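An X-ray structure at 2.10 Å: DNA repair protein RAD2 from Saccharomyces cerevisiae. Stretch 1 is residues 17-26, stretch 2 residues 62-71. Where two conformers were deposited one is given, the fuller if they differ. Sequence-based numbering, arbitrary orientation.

Stretch 1 17-26: RLESLEDKRM
Stretch 2 (62-71) CKLLYFGIRP

Stretch 2 begins as the last turns of a helix, Cys 62 to Tyr 66, passes through a short loop, and ends as a strand at Arg 70 and Pro 71. Stretch 1 lies against it as a 3-10 segment (Leu 18 to Ser 20), a type II turn from Leu 21 to Lys 24, and a strand at Arg 25 and Met 26. The two strands run parallel, and the contact buries 653 Å², both sides summed.

In the helix (phi/psi near -60/-45), Lys 63 extends with all four chi angles t, and its aliphatic chain reaches stretch 1: CE lies 4.1 Å from Leu 18 CD1, while its amine is bonded elsewhere in the structure. Cys 62 is too distant to take part.

Phe 67 is the first residue to leave helical geometry (-98/11). Its chi1 is m and chi2 -72°, and CA-to-CB points toward stretch 1. Leu 18 (chi1 m, chi2 t) meets the ring face on: its CB stands 3.4 Å from the centroid of the Phe 67 ring, 6° off the normal, a CH-pi contact between an aliphatic group and an aromatic face. Glu 19 lies obliquely to the ring, its N 3.8 Å from Phe 67 CD1. The Phe 67 carbonyl O accepts a CA-H...O contact from Glu 22 CA at 3.3 Å.

Gly 68 adopts phi/psi 75/18, a positive phi that favours glycine. A CB here would point toward stretch 1 and sit tightly, 3.3 Å from Glu 22 CG. With its CA 4.6 Å from Glu 22 CA, the residue brings its carbonyl to the turn: Asp 23 N donates to Gly 68 O at 2.9 Å. Asp 23 itself has positive phi (72/-3), as the third position of a type II turn requires, and the turn is closed by Lys 24 N to Leu 21 O at 2.9 Å. A water also links the pair, donating to Asp 23 OD1 at 2.9 Å and to Gly 68 O at 2.7 Å.

Ile 69 (-72/140; chi1 m, chi2 t) is buried, and its branched side chain fills apolar space. Its CG1 lies 3.8 Å from Leu 21 CB, and its CG2 3.6 Å from Met 26 CG.

Arg 70 pairs with Arg 25, CA to CA 4.6 Å. Arg 70 N donates to Lys 24 O at 2.8 Å, and Met 26 N to Arg 70 O at 3.0 Å, so Arg 70 bonds to the residues flanking Arg 25, the parallel pattern. Both arginine side chains share one face. The Arg 70 chain (m, 145°, p, -153°) turns its guanidinium so that NH1 donates to Asp 23 O at 3.0 Å, near its plane, while Arg 25 CG covers one face, 3.6 Å from Arg 70 NH1.

Pro 71, C-gamma endo, pairs with Met 26 (m, m, -144°), CA to CA 4.8 Å, on the other face. Proline lacks an amide hydrogen, but its CA approaches Met 26 O at 3.3 Å in a CA-H...O contact.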

# COMPACT_ATOMS: atom_id res chain seq x y z
N ARG A 17 17.11 25.73 -13.40
CA ARG A 17 16.34 26.57 -14.34
C ARG A 17 16.67 26.27 -15.80
O ARG A 17 17.85 26.17 -16.17
CB ARG A 17 16.58 28.06 -14.06
CG ARG A 17 16.05 28.51 -12.71
CD ARG A 17 16.01 30.03 -12.60
NE ARG A 17 14.87 30.45 -11.80
CZ ARG A 17 13.64 30.61 -12.30
NH1 ARG A 17 12.65 30.99 -11.50
NH2 ARG A 17 13.40 30.39 -13.59
N LEU A 18 15.64 26.17 -16.62
CA LEU A 18 15.84 25.88 -18.05
C LEU A 18 16.79 26.89 -18.67
O LEU A 18 17.61 26.54 -19.52
CB LEU A 18 14.49 25.87 -18.77
CG LEU A 18 13.51 24.90 -18.12
CD1 LEU A 18 12.06 25.28 -18.41
CD2 LEU A 18 13.80 23.48 -18.59
N GLU A 19 16.70 28.14 -18.22
CA GLU A 19 17.59 29.21 -18.67
C GLU A 19 19.09 28.92 -18.50
O GLU A 19 19.92 29.42 -19.28
CB GLU A 19 17.24 30.52 -17.95
CG GLU A 19 15.87 31.13 -18.30
CD GLU A 19 14.68 30.43 -17.64
OE1 GLU A 19 14.88 29.41 -16.92
OE2 GLU A 19 13.54 30.89 -17.85
N SER A 20 19.44 28.12 -17.50
CA SER A 20 20.85 27.85 -17.22
C SER A 20 21.47 26.86 -18.20
O SER A 20 22.70 26.76 -18.30
CB SER A 20 21.03 27.34 -15.78
OG SER A 20 20.35 26.12 -15.59
N LEU A 21 20.63 26.14 -18.94
CA LEU A 21 21.12 25.10 -19.84
C LEU A 21 21.60 25.64 -21.19
O LEU A 21 21.94 24.86 -22.09
CB LEU A 21 20.05 24.03 -20.03
CG LEU A 21 19.48 23.47 -18.74
CD1 LEU A 21 18.39 22.44 -19.01
CD2 LEU A 21 20.60 22.86 -17.91
N GLU A 22 21.62 26.96 -21.32
CA GLU A 22 22.00 27.59 -22.58
C GLU A 22 23.35 27.10 -23.06
O GLU A 22 24.31 27.07 -22.29
CB GLU A 22 22.01 29.12 -22.44
CG GLU A 22 22.45 29.82 -23.70
CD GLU A 22 22.44 31.34 -23.57
OE1 GLU A 22 23.47 31.96 -23.91
OE2 GLU A 22 21.41 31.91 -23.14
N ASP A 23 23.41 26.70 -24.34
CA ASP A 23 24.61 26.17 -24.99
C ASP A 23 25.05 24.76 -24.55
O ASP A 23 26.02 24.22 -25.09
CB ASP A 23 25.79 27.14 -24.91
CG ASP A 23 25.52 28.44 -25.64
OD1 ASP A 23 24.93 28.38 -26.74
OD2 ASP A 23 25.87 29.52 -25.11
N LYS A 24 24.35 24.17 -23.59
CA LYS A 24 24.66 22.80 -23.18
C LYS A 24 24.39 21.83 -24.33
O LYS A 24 23.36 21.91 -25.00
CB LYS A 24 23.82 22.39 -21.97
CG LYS A 24 24.59 22.37 -20.65
CD LYS A 24 25.34 23.67 -20.43
CE LYS A 24 26.22 23.59 -19.18
NZ LYS A 24 25.43 23.24 -17.96
N ARG A 25 25.34 20.91 -24.56
CA ARG A 25 25.11 19.80 -25.48
C ARG A 25 24.39 18.74 -24.66
O ARG A 25 24.88 18.35 -23.59
CB ARG A 25 26.43 19.24 -26.02
CG ARG A 25 27.27 20.22 -26.85
CD ARG A 25 28.70 19.72 -27.00
NE ARG A 25 29.28 19.48 -25.67
CZ ARG A 25 30.32 18.68 -25.43
NH1 ARG A 25 30.92 18.04 -26.42
NH2 ARG A 25 30.75 18.52 -24.19
N MET A 26 23.24 18.27 -25.13
CA MET A 26 22.43 17.34 -24.35
C MET A 26 22.03 16.12 -25.18
O MET A 26 21.43 16.26 -26.25
CB MET A 26 21.16 18.03 -23.85
CG MET A 26 21.38 19.11 -22.81
SD MET A 26 21.74 18.43 -21.18
CE MET A 26 20.89 19.65 -20.18
N CYS A 62 11.29 22.58 -30.11
CA CYS A 62 11.23 24.03 -29.99
C CYS A 62 11.58 24.47 -28.56
O CYS A 62 12.26 25.48 -28.38
CB CYS A 62 9.84 24.53 -30.40
SG CYS A 62 9.55 24.42 -32.20
N LYS A 63 11.15 23.71 -27.56
CA LYS A 63 11.46 24.04 -26.17
C LYS A 63 12.97 24.00 -25.96
O LYS A 63 13.55 24.95 -25.42
CB LYS A 63 10.73 23.11 -25.20
CG LYS A 63 10.96 23.46 -23.71
CD LYS A 63 10.02 22.68 -22.79
CE LYS A 63 10.32 22.94 -21.32
NZ LYS A 63 9.41 22.19 -20.40
N LEU A 64 13.61 22.93 -26.42
CA LEU A 64 15.07 22.80 -26.33
C LEU A 64 15.77 23.96 -27.04
O LEU A 64 16.70 24.57 -26.49
CB LEU A 64 15.53 21.46 -26.93
CG LEU A 64 15.02 20.17 -26.25
CD1 LEU A 64 15.34 18.93 -27.06
CD2 LEU A 64 15.59 20.05 -24.84
N LEU A 65 15.33 24.28 -28.25
CA LEU A 65 15.98 25.32 -29.02
C LEU A 65 15.75 26.69 -28.39
O LEU A 65 16.65 27.55 -28.40
CB LEU A 65 15.53 25.30 -30.48
CG LEU A 65 16.05 24.13 -31.33
CD1 LEU A 65 15.61 24.24 -32.79
CD2 LEU A 65 17.58 24.00 -31.22
N TYR A 66 14.56 26.88 -27.84
CA TYR A 66 14.22 28.11 -27.14
C TYR A 66 15.20 28.47 -26.02
O TYR A 66 15.47 29.64 -25.78
CB TYR A 66 12.81 28.02 -26.55
CG TYR A 66 12.41 29.28 -25.80
CD1 TYR A 66 11.87 30.37 -26.49
CD2 TYR A 66 12.58 29.40 -24.42
CE1 TYR A 66 11.50 31.54 -25.82
CE2 TYR A 66 12.22 30.55 -23.75
CZ TYR A 66 11.68 31.62 -24.45
OH TYR A 66 11.32 32.76 -23.78
N PHE A 67 15.71 27.46 -25.32
CA PHE A 67 16.63 27.73 -24.22
C PHE A 67 18.07 27.56 -24.67
O PHE A 67 18.99 27.55 -23.85
CB PHE A 67 16.33 26.84 -23.01
CG PHE A 67 15.03 27.18 -22.33
CD1 PHE A 67 14.92 28.34 -21.57
CD2 PHE A 67 13.93 26.34 -22.44
CE1 PHE A 67 13.72 28.66 -20.93
CE2 PHE A 67 12.73 26.66 -21.81
CZ PHE A 67 12.63 27.83 -21.05
N GLY A 68 18.26 27.43 -25.98
CA GLY A 68 19.59 27.39 -26.54
C GLY A 68 20.32 26.08 -26.32
O GLY A 68 21.55 26.00 -26.45
N ILE A 69 19.57 25.03 -26.00
CA ILE A 69 20.17 23.71 -25.84
C ILE A 69 20.58 23.15 -27.20
O ILE A 69 19.87 23.32 -28.20
CB ILE A 69 19.23 22.74 -25.08
CG1 ILE A 69 19.12 23.17 -23.61
CG2 ILE A 69 19.72 21.29 -25.13
CD1 ILE A 69 17.91 22.59 -22.90
N ARG A 70 21.74 22.51 -27.25
CA ARG A 70 22.19 21.83 -28.46
C ARG A 70 21.95 20.32 -28.34
O ARG A 70 22.80 19.59 -27.82
CB ARG A 70 23.66 22.13 -28.73
CG ARG A 70 23.92 23.61 -29.06
CD ARG A 70 25.25 24.10 -28.51
NE ARG A 70 26.40 23.56 -29.24
CZ ARG A 70 27.60 23.38 -28.71
NH1 ARG A 70 27.83 23.68 -27.43
NH2 ARG A 70 28.59 22.89 -29.45
N PRO A 71 20.78 19.84 -28.81
CA PRO A 71 20.44 18.44 -28.54
C PRO A 71 21.08 17.48 -29.54
O PRO A 71 21.35 17.84 -30.68
CB PRO A 71 18.92 18.42 -28.70
CG PRO A 71 18.61 19.51 -29.69
CD PRO A 71 19.74 20.53 -29.61
O HOH W 1 18.55 30.65 -22.34
O HOH W 2 22.93 27.16 -28.50